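Local coordinates for 5-formaminoimidazole-4-carboxamide-1-(beta)-D-ribofuranosyl 5'-monophosphate synthetase (Methanocaldococcus jannaschii, PDB 2R7K), which catalyses the ATP- and formate-dependent formylation of the purine intermediate AICAR to FAICAR without the help of folates, at the interface of chains A and B. Coordinates in Å, arbitrary orientation; residue numbers count along the deposited sequence, not the author numbering. Chains: chain A/B, 5-formaminoimidazole-4-carboxamide-1-(beta)-D-ribofuranosyl 5'-monophosphate synthetase.

Contact 1: the interface of chains A and B. Residues chain A 265-266; chain B 25-27, 51, 55.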
ATOM      1  N   GLU A 265      22.705  17.024  -3.709  1.00 29.21           N
ATOM      2  CA  GLU A 265      22.144  17.135  -2.350  1.00 28.60           C
ATOM      3  C   GLU A 265      22.790  18.231  -1.500  1.00 35.71           C
ATOM      4  O   GLU A 265      22.105  18.895  -0.725  1.00 30.42           O
ATOM      5  CB  GLU A 265      22.167  15.782  -1.617  1.00 34.63           C
ATOM      6  CG  GLU A 265      21.297  15.741  -0.356  1.00 34.86           C
ATOM      7  CD  GLU A 265      21.346  14.389   0.347  1.00 36.55           C
ATOM      8  OE1 GLU A 265      20.867  13.395  -0.237  1.00 36.39           O
ATOM      9  OE2 GLU A 265      21.859  14.326   1.488  1.00 38.16           O
ATOM     10  N   SER A 266      24.100  18.432  -1.652  1.00 35.80           N
ATOM     11  CA  SER A 266      24.790  19.514  -0.935  1.00 33.78           C
ATOM     12  C   SER A 266      24.207  20.903  -1.225  1.00 34.98           C
ATOM     13  O   SER A 266      24.539  21.879  -0.548  1.00 32.26           O
ATOM     14  CB  SER A 266      26.283  19.519  -1.267  1.00 36.77           C
ATOM     15  OG  SER A 266      26.483  19.745  -2.655  1.00 39.56           O
TER
ATOM     16  N   GLY B  25      25.364  14.027   6.678  1.00 32.08           N
ATOM     17  CA  GLY B  25      24.233  14.654   6.028  1.00 31.48           C
ATOM     18  C   GLY B  25      24.583  15.382   4.739  1.00 35.87           C
ATOM     19  O   GLY B  25      24.666  16.608   4.716  1.00 34.91           O
ATOM     20  N   SER B  26      24.764  14.622   3.666  1.00 37.40           N
ATOM     21  CA  SER B  26      25.040  15.185   2.348  1.00 34.80           C
ATOM     22  C   SER B  26      25.112  14.086   1.305  1.00 34.40           C
ATOM     23  O   SER B  26      24.979  12.904   1.625  1.00 35.80           O
ATOM     24  CB  SER B  26      26.369  15.954   2.365  1.00 41.50           C
ATOM     25  OG  SER B  26      26.596  16.604   1.127  1.00 47.23           O
ATOM     26  N   HIS B  27      25.334  14.488   0.056  1.00 39.79           N
ATOM     27  CA  HIS B  27      25.584  13.562  -1.047  1.00 35.46           C
ATOM     28  C   HIS B  27      24.375  12.694  -1.429  1.00 37.63           C
ATOM     29  O   HIS B  27      23.720  12.941  -2.439  1.00 32.02           O
ATOM     30  CB  HIS B  27      26.792  12.681  -0.740  1.00 32.98           C
ATOM     31  CG  HIS B  27      27.283  11.908  -1.917  1.00 36.52           C
ATOM     32  ND1 HIS B  27      26.950  10.589  -2.132  1.00 35.86           N
ATOM     33  CD2 HIS B  27      28.077  12.271  -2.955  1.00 36.27           C
ATOM     34  CE1 HIS B  27      27.519  10.168  -3.248  1.00 40.57           C
ATOM     35  NE2 HIS B  27      28.210  11.170  -3.766  1.00 38.29           N
ATOM     36  N   ARG B  51      23.450  23.680   7.575  1.00 46.57           N
ATOM     37  CA  ARG B  51      23.289  22.590   6.613  1.00 45.76           C
ATOM     38  C   ARG B  51      22.366  21.456   7.091  1.00 50.24           C
ATOM     39  O   ARG B  51      22.344  20.370   6.501  1.00 37.99           O
ATOM     40  CB  ARG B  51      24.658  22.029   6.237  1.00 47.92           C
ATOM     41  CG  ARG B  51      25.522  23.021   5.463  1.00 51.08           C
ATOM     42  CD  ARG B  51      26.798  22.376   4.953  1.00 57.03           C
ATOM     43  NE  ARG B  51      26.553  21.381   3.907  1.00 62.81           N
ATOM     44  CZ  ARG B  51      27.512  20.842   3.155  1.00 66.47           C
ATOM     45  NH1 ARG B  51      28.776  21.215   3.329  1.00 70.15           N
ATOM     46  NH2 ARG B  51      27.213  19.939   2.228  1.00 58.24           N
ATOM     47  N   TYR B  55      17.451  17.811   6.474  1.00 38.80           N
ATOM     48  CA  TYR B  55      17.331  16.579   7.250  1.00 42.14           C
ATOM     49  C   TYR B  55      16.313  16.701   8.375  1.00 42.91           C
ATOM     50  O   TYR B  55      15.749  15.704   8.826  1.00 43.22           O
ATOM     51  CB  TYR B  55      18.716  16.168   7.749  1.00 40.07           C
ATOM     52  CG  TYR B  55      19.645  16.183   6.572  1.00 45.14           C
ATOM     53  CD1 TYR B  55      19.664  15.120   5.683  1.00 41.81           C
ATOM     54  CD2 TYR B  55      20.418  17.306   6.274  1.00 47.67           C
ATOM     55  CE1 TYR B  55      20.459  15.144   4.563  1.00 45.53           C
ATOM     56  CE2 TYR B  55      21.225  17.334   5.149  1.00 38.53           C
ATOM     57  CZ  TYR B  55      21.237  16.250   4.296  1.00 44.21           C
ATOM     58  OH  TYR B  55      22.023  16.250   3.165  1.00 42.38           O
TER
HETATM   59  O   HOH W   1      22.095  18.819   2.088  1.00 34.13           O
HETATM   60  O   HOH W   2      24.351  14.728  -4.443  1.00 34.77           O

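Contact 2: the interface of chains A and B. Residues chain A 265, 268-269, 272; chain B 30, 51, 53-55, 58.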
ATOM      1  N   GLU A 265      22.705  17.024  -3.709  1.00 29.21           N
ATOM      2  CA  GLU A 265      22.144  17.135  -2.350  1.00 28.60           C
ATOM      3  C   GLU A 265      22.790  18.231  -1.500  1.00 35.71           C
ATOM      4  O   GLU A 265      22.105  18.895  -0.725  1.00 30.42           O
ATOM      5  CB  GLU A 265      22.167  15.782  -1.617  1.00 34.63           C
ATOM      6  CG  GLU A 265      21.297  15.741  -0.356  1.00 34.86           C
ATOM      7  CD  GLU A 265      21.346  14.389   0.347  1.00 36.55           C
ATOM      8  OE1 GLU A 265      20.867  13.395  -0.237  1.00 36.39           O
ATOM      9  OE2 GLU A 265      21.859  14.326   1.488  1.00 38.16           O
ATOM     10  N   LEU A 268      20.914  21.546  -1.164  1.00 32.97           N
ATOM     11  CA  LEU A 268      19.586  21.684  -0.567  1.00 31.92           C
ATOM     12  C   LEU A 268      19.517  22.752   0.533  1.00 27.57           C
ATOM     13  O   LEU A 268      18.487  23.427   0.688  1.00 33.47           O
ATOM     14  CB  LEU A 268      19.065  20.330  -0.085  1.00 34.24           C
ATOM     15  CG  LEU A 268      18.612  19.389  -1.202  1.00 30.46           C
ATOM     16  CD1 LEU A 268      18.251  18.042  -0.605  1.00 33.04           C
ATOM     17  CD2 LEU A 268      17.421  19.988  -1.961  1.00 22.94           C
ATOM     18  N   PRO A 269      20.603  22.923   1.305  1.00 22.56           N
ATOM     19  CA  PRO A 269      20.565  24.040   2.243  1.00 33.01           C
ATOM     20  C   PRO A 269      20.371  25.391   1.561  1.00 32.47           C
ATOM     21  O   PRO A 269      19.666  26.252   2.091  1.00 36.84           O
ATOM     22  CB  PRO A 269      21.926  23.963   2.936  1.00 31.62           C
ATOM     23  CG  PRO A 269      22.338  22.540   2.795  1.00 29.27           C
ATOM     24  CD  PRO A 269      21.840  22.139   1.437  1.00 28.05           C
ATOM     25  N   PHE A 272      16.614  25.485   0.452  1.00 36.09           N
ATOM     26  CA  PHE A 272      15.699  25.750   1.560  1.00 39.60           C
ATOM     27  C   PHE A 272      15.828  27.191   2.047  1.00 41.36           C
ATOM     28  O   PHE A 272      14.823  27.854   2.325  1.00 43.11           O
ATOM     29  CB  PHE A 272      15.937  24.764   2.708  1.00 35.72           C
ATOM     30  CG  PHE A 272      15.208  23.448   2.543  1.00 37.81           C
ATOM     31  CD1 PHE A 272      15.891  22.302   2.177  1.00 36.96           C
ATOM     32  CD2 PHE A 272      13.837  23.367   2.751  1.00 34.08           C
ATOM     33  CE1 PHE A 272      15.219  21.084   2.019  1.00 37.04           C
ATOM     34  CE2 PHE A 272      13.158  22.159   2.598  1.00 32.42           C
ATOM     35  CZ  PHE A 272      13.851  21.017   2.238  1.00 31.56           C
TER
ATOM     36  N   LEU B  30      19.829  11.528   2.199  1.00 38.38           N
ATOM     37  CA  LEU B  30      18.370  11.576   2.323  1.00 31.94           C
ATOM     38  C   LEU B  30      17.707  10.217   2.166  1.00 31.58           C
ATOM     39  O   LEU B  30      16.843   9.874   2.962  1.00 32.85           O
ATOM     40  CB  LEU B  30      17.750  12.583   1.364  1.00 28.73           C
ATOM     41  CG  LEU B  30      17.921  14.040   1.774  1.00 30.78           C
ATOM     42  CD1 LEU B  30      17.312  14.951   0.724  1.00 26.76           C
ATOM     43  CD2 LEU B  30      17.299  14.287   3.138  1.00 30.76           C
ATOM     44  N   ARG B  51      23.450  23.680   7.575  1.00 46.57           N
ATOM     45  CA  ARG B  51      23.289  22.590   6.613  1.00 45.76           C
ATOM     46  C   ARG B  51      22.366  21.456   7.091  1.00 50.24           C
ATOM     47  O   ARG B  51      22.344  20.370   6.501  1.00 37.99           O
ATOM     48  CB  ARG B  51      24.658  22.029   6.237  1.00 47.92           C
ATOM     49  CG  ARG B  51      25.522  23.021   5.463  1.00 51.08           C
ATOM     50  CD  ARG B  51      26.798  22.376   4.953  1.00 57.03           C
ATOM     51  NE  ARG B  51      26.553  21.381   3.907  1.00 62.81           N
ATOM     52  CZ  ARG B  51      27.512  20.842   3.155  1.00 66.47           C
ATOM     53  NH1 ARG B  51      28.776  21.215   3.329  1.00 70.15           N
ATOM     54  NH2 ARG B  51      27.213  19.939   2.228  1.00 58.24           N
ATOM     55  N   VAL B  53      18.901  21.821   7.876  1.00 36.14           N
ATOM     56  CA  VAL B  53      17.493  22.032   7.547  1.00 38.44           C
ATOM     57  C   VAL B  53      16.836  20.938   6.694  1.00 43.49           C
ATOM     58  O   VAL B  53      15.712  20.535   6.979  1.00 46.82           O
ATOM     59  CB  VAL B  53      17.258  23.407   6.880  1.00 40.64           C
ATOM     60  CG1 VAL B  53      15.872  23.475   6.283  1.00 33.67           C
ATOM     61  CG2 VAL B  53      17.444  24.523   7.894  1.00 49.52           C
ATOM     62  N   PRO B  54      17.517  20.472   5.632  1.00 45.65           N
ATOM     63  CA  PRO B  54      16.882  19.458   4.786  1.00 41.74           C
ATOM     64  C   PRO B  54      16.570  18.172   5.549  1.00 40.52           C
ATOM     65  O   PRO B  54      15.551  17.529   5.299  1.00 41.42           O
ATOM     66  CB  PRO B  54      17.945  19.186   3.712  1.00 43.44           C
ATOM     67  CG  PRO B  54      18.800  20.422   3.696  1.00 35.06           C
ATOM     68  CD  PRO B  54      18.854  20.842   5.134  1.00 39.98           C
ATOM     69  N   TYR B  55      17.451  17.811   6.474  1.00 38.80           N
ATOM     70  CA  TYR B  55      17.331  16.579   7.250  1.00 42.14           C
ATOM     71  C   TYR B  55      16.313  16.701   8.375  1.00 42.91           C
ATOM     72  O   TYR B  55      15.749  15.704   8.826  1.00 43.22           O
ATOM     73  CB  TYR B  55      18.716  16.168   7.749  1.00 40.07           C
ATOM     74  CG  TYR B  55      19.645  16.183   6.572  1.00 45.14           C
ATOM     75  CD1 TYR B  55      19.664  15.120   5.683  1.00 41.81           C
ATOM     76  CD2 TYR B  55      20.418  17.306   6.274  1.00 47.67           C
ATOM     77  CE1 TYR B  55      20.459  15.144   4.563  1.00 45.53           C
ATOM     78  CE2 TYR B  55      21.225  17.334   5.149  1.00 38.53           C
ATOM     79  CZ  TYR B  55      21.237  16.250   4.296  1.00 44.21           C
ATOM     80  OH  TYR B  55      22.023  16.250   3.165  1.00 42.38           O
ATOM     81  N   PHE B  58      12.710  16.985   6.247  1.00 29.57           N
ATOM     82  CA  PHE B  58      12.330  15.726   5.611  1.00 36.63           C
ATOM     83  C   PHE B  58      12.176  14.618   6.662  1.00 38.57           C
ATOM     84  O   PHE B  58      11.697  13.532   6.356  1.00 35.28           O
ATOM     85  CB  PHE B  58      13.344  15.315   4.537  1.00 33.55           C
ATOM     86  CG  PHE B  58      13.166  16.025   3.213  1.00 32.13           C
ATOM     87  CD1 PHE B  58      11.944  16.018   2.562  1.00 30.94           C
ATOM     88  CD2 PHE B  58      14.236  16.666   2.606  1.00 35.69           C
ATOM     89  CE1 PHE B  58      11.783  16.653   1.335  1.00 32.22           C
ATOM     90  CE2 PHE B  58      14.084  17.304   1.379  1.00 27.82           C
ATOM     91  CZ  PHE B  58      12.858  17.299   0.744  1.00 29.46           C
TER
HETATM   92  O   HOH W   3      22.095  18.819   2.088  1.00 34.13           O

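Contact 3: the interface of chains A and B. Residues chain A 203, 301-302; chain B 164, 231-232, 252, 254.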
ATOM      1  N   VAL A 203      23.980  31.095 -17.867  1.00 28.02           N
ATOM      2  CA  VAL A 203      24.318  29.823 -18.476  1.00 36.92           C
ATOM      3  C   VAL A 203      24.443  28.760 -17.389  1.00 34.96           C
ATOM      4  O   VAL A 203      25.371  28.778 -16.583  1.00 42.01           O
ATOM      5  CB  VAL A 203      25.605  29.914 -19.318  1.00 40.77           C
ATOM      6  CG1 VAL A 203      25.811  28.629 -20.107  1.00 33.87           C
ATOM      7  CG2 VAL A 203      25.529  31.117 -20.258  1.00 38.51           C
ATOM      8  N   ASN A 301      24.364  28.151 -12.067  1.00 39.48           N
ATOM      9  CA  ASN A 301      25.592  28.466 -12.787  1.00 38.77           C
ATOM     10  C   ASN A 301      26.726  27.556 -12.353  1.00 39.24           C
ATOM     11  O   ASN A 301      26.557  26.722 -11.461  1.00 41.80           O
ATOM     12  CB  ASN A 301      25.961  29.951 -12.665  1.00 34.33           C
ATOM     13  CG  ASN A 301      26.339  30.349 -11.260  1.00 37.75           C
ATOM     14  OD1 ASN A 301      26.849  29.542 -10.490  1.00 39.74           O
ATOM     15  ND2 ASN A 301      26.114  31.612 -10.925  1.00 38.96           N
ATOM     16  N   GLU A 302      27.876  27.702 -12.996  1.00 36.62           N
ATOM     17  CA  GLU A 302      28.987  26.798 -12.748  1.00 37.37           C
ATOM     18  C   GLU A 302      29.589  27.014 -11.364  1.00 30.79           C
ATOM     19  O   GLU A 302      30.374  26.198 -10.883  1.00 35.35           O
ATOM     20  CB  GLU A 302      30.051  26.941 -13.836  1.00 41.06           C
ATOM     21  CG  GLU A 302      30.683  28.325 -13.916  1.00 44.29           C
ATOM     22  CD  GLU A 302      31.549  28.497 -15.154  1.00 50.37           C
ATOM     23  OE1 GLU A 302      31.853  27.484 -15.825  1.00 47.37           O
ATOM     24  OE2 GLU A 302      31.926  29.648 -15.457  1.00 59.58           O
TER
ATOM     25  N   ARG B 164      35.080  21.913 -14.050  1.00 61.88           N
ATOM     26  CA  ARG B 164      35.707  23.227 -14.204  1.00 70.76           C
ATOM     27  C   ARG B 164      37.089  23.157 -14.877  1.00 69.44           C
ATOM     28  O   ARG B 164      37.468  24.051 -15.639  1.00 67.39           O
ATOM     29  CB  ARG B 164      35.803  23.939 -12.853  1.00 76.07           C
ATOM     30  CG  ARG B 164      36.008  25.445 -12.966  1.00 80.37           C
ATOM     31  CD  ARG B 164      34.801  26.123 -13.600  1.00 81.12           C
ATOM     32  NE  ARG B 164      35.129  27.450 -14.116  1.00 82.82           N
ATOM     33  CZ  ARG B 164      34.972  28.582 -13.434  1.00 85.15           C
ATOM     34  NH1 ARG B 164      34.483  28.558 -12.200  1.00 83.20           N
ATOM     35  NH2 ARG B 164      35.302  29.741 -13.989  1.00 85.84           N
ATOM     36  N   SER B 231      26.699  21.820 -15.177  1.00 35.75           N
ATOM     37  CA  SER B 231      26.797  23.242 -15.508  1.00 33.33           C
ATOM     38  C   SER B 231      28.281  23.621 -15.663  1.00 33.54           C
ATOM     39  O   SER B 231      29.104  23.213 -14.848  1.00 34.32           O
ATOM     40  CB  SER B 231      26.139  24.070 -14.402  1.00 28.29           C
ATOM     41  OG  SER B 231      26.034  25.441 -14.747  1.00 33.24           O
ATOM     42  N   ASN B 232      28.630  24.425 -16.670  1.00 33.20           N
ATOM     43  CA  ASN B 232      27.677  25.156 -17.507  1.00 29.47           C
ATOM     44  C   ASN B 232      27.294  24.415 -18.776  1.00 19.34           C
ATOM     45  O   ASN B 232      26.455  24.873 -19.543  1.00 33.04           O
ATOM     46  CB  ASN B 232      28.255  26.533 -17.870  1.00 34.50           C
ATOM     47  CG  ASN B 232      29.444  26.445 -18.828  1.00 40.27           C
ATOM     48  OD1 ASN B 232      29.704  25.404 -19.434  1.00 33.06           O
ATOM     49  ND2 ASN B 232      30.166  27.548 -18.970  1.00 40.44           N
ATOM     50  N   SER B 252      32.205  24.049 -18.763  1.00 47.20           N
ATOM     51  CA  SER B 252      32.564  23.392 -17.512  1.00 38.00           C
ATOM     52  C   SER B 252      31.575  22.255 -17.249  1.00 37.76           C
ATOM     53  O   SER B 252      30.491  22.221 -17.828  1.00 37.17           O
ATOM     54  CB  SER B 252      32.573  24.391 -16.360  1.00 33.84           C
ATOM     55  OG  SER B 252      31.407  25.189 -16.385  1.00 32.26           O
ATOM     56  N   VAL B 254      30.470  20.861 -13.996  1.00 31.55           N
ATOM     57  CA  VAL B 254      30.156  20.740 -12.579  1.00 35.32           C
ATOM     58  C   VAL B 254      28.828  20.006 -12.399  1.00 36.74           C
ATOM     59  O   VAL B 254      27.796  20.442 -12.925  1.00 34.92           O
ATOM     60  CB  VAL B 254      30.021  22.121 -11.929  1.00 40.41           C
ATOM     61  CG1 VAL B 254      29.920  21.988 -10.401  1.00 41.24           C
ATOM     62  CG2 VAL B 254      31.196  23.015 -12.319  1.00 45.94           C
TER

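Contact 1: the interface of chains A and B
The phenol hydroxyl OH of B:Tyr55 gives its hydrogen to the carboxylate oxygen OE2 of A:Glu265 at 2.6 Å. The same OH also lies 2.8 Å from water 1, and that water reaches the backbone O of A:Glu265, which thus meets the phenol both directly and through solvent. A glutamate suits the place because its side chain can run straight out: CG is anti to the backbone N (chi1 -166°) and the chain stays extended beyond it. OE2 lies at the edge of the tyrosine ring, in its plane, and the hydroxyl meets OE2 on the anti side, 21° out of the carboxylate plane. Over one face of that ring lies the CA of B:Gly25, 3.8 Å above its plane and offset toward the rim, an approach that a side chain at this position would probably hinder. A second water bridges the backbones: water 2 is 2.9 Å from N of A:Glu265 and 2.8 Å from O of B:His27. That O of B:His27 also lies 3.3 Å from CB of A:Glu265. Beside this pair, the small side chain of A:Ser266 brings CB to 3.6 Å from NH2 of B:Arg51, whose chain bends at chi3 (68°). The chain A residues begin the 3-10 helix 265-267. In chain B, B:Gly25 to B:His27 lie in the loop between strand 20-24 and helix 29-38, with B:His27 a binding residue for AICAR, while B:Tyr55 belongs to helix 53-57.

Contact 2: the interface of chains A and B
Polar contact between A:Glu265 and B:Leu30 comes through the carboxylate oxygen OE1, which accepts the backbone N-H of B:Leu30 at 3.2 Å. The bond is nearly straight (167° at the hydrogen) and arrives on the syn side, 29° out of the carboxylate plane. B:Leu30 lies in the first turn of helix 29-38, and an acid at that end would probably be stabilised by the helix dipole. With OE2 already taken by B:Tyr55, both oxygens have a partner across the boundary; an alanine here would probably leave the B:Tyr55 hydroxyl and the B:Leu30 amide without their carboxylate acceptor and open a gap beside B:Leu30 CG.

The apolar contacts come from the start of helix 268-285 of chain A. A:Leu268 and B:Leu30 meet tip to tip, their CD1 methyls a tight 3.5 Å apart. The compact ring of B:Pro54 packs against two neighbours of chain A, its CG 3.8 Å from A:Leu268 CB, while A:Phe272 brings CE1 to 3.6 Å from B:Pro54 CA. A:Pro269 sets CG against CA of B:Arg51. B:Val53, with CG1 anti to its backbone N (chi1 168°), puts that methyl at the base of the A:Phe272 ring. At the ring's far end, B:Phe58 CE2 lies in the plane of A:Phe272, 3.8 Å from its edge atom CZ.

Contact 3: the interface of chains A and B
This subunit interface, not an exact two-fold, joins two copies of the enzyme within a hexamer built as a dimer of trimers. A:Glu302 is received by chain B residues that include B:Ser252 and B:Arg164, and hides 108 Å² against them and their neighbours. Its CG stands between the backbone N and the carbonyl carbon (chi1 62°), and the extended chain beyond carries the carboxylate to B:Ser252. There the serine OG donates to the anti lone pair of OE1; the modelled separation is improbably short and its exact value doubtful. Serine suits the spot because its hydroxyl can accept as well as donate: OG takes the backbone N-H of B:Asn232 at 2.9 Å. Asparagine suits its own place by offering the amide oxygen OD1, which accepts N of B:Ser252, also at 2.9 Å, from above the carbonyl plane. This reciprocal pair, next to the cis peptide bond before B:Asn232, probably positions the hydroxyl. The guanidinium of B:Arg164 stacks on the carboxylate, their planes 13° apart. B:Arg164 NH2 lies 3.7 Å from A:Glu302 OE2 in a long salt bridge; the arginine is poorly ordered, so this link is tentative. At the flanks, the methyl CG2 of B:Val254 lies 3.6 Å from the backbone O of A:Glu302, and A:Val203 runs alongside B:Asn232. B:Arg164 belongs to the ATP-binding segment and A:Val203 directly follows another, so besides joining subunits the site may steady nucleotide-binding loops of both chains.

Contacts 1 and 2 are neighbouring parts of one patch, the centres of their C-alpha atoms about 6 Å apart, and they share A:Glu265, B:Arg51 and B:Tyr55. The 3-10 helix 265-267 supplies the polar part, and helix 268-285 continues it into the apolar one. Contact 3 lies separately, its C-alpha centre about 20 Å from that of contact 1 and about 22 Å from that of contact 2, and uses other segments of both chains. Two distant points of attachment would probably limit rocking of one subunit against the other. One region borders an AICAR-binding loop, the other ATP-binding segments, so hexamer assembly may help order both sites.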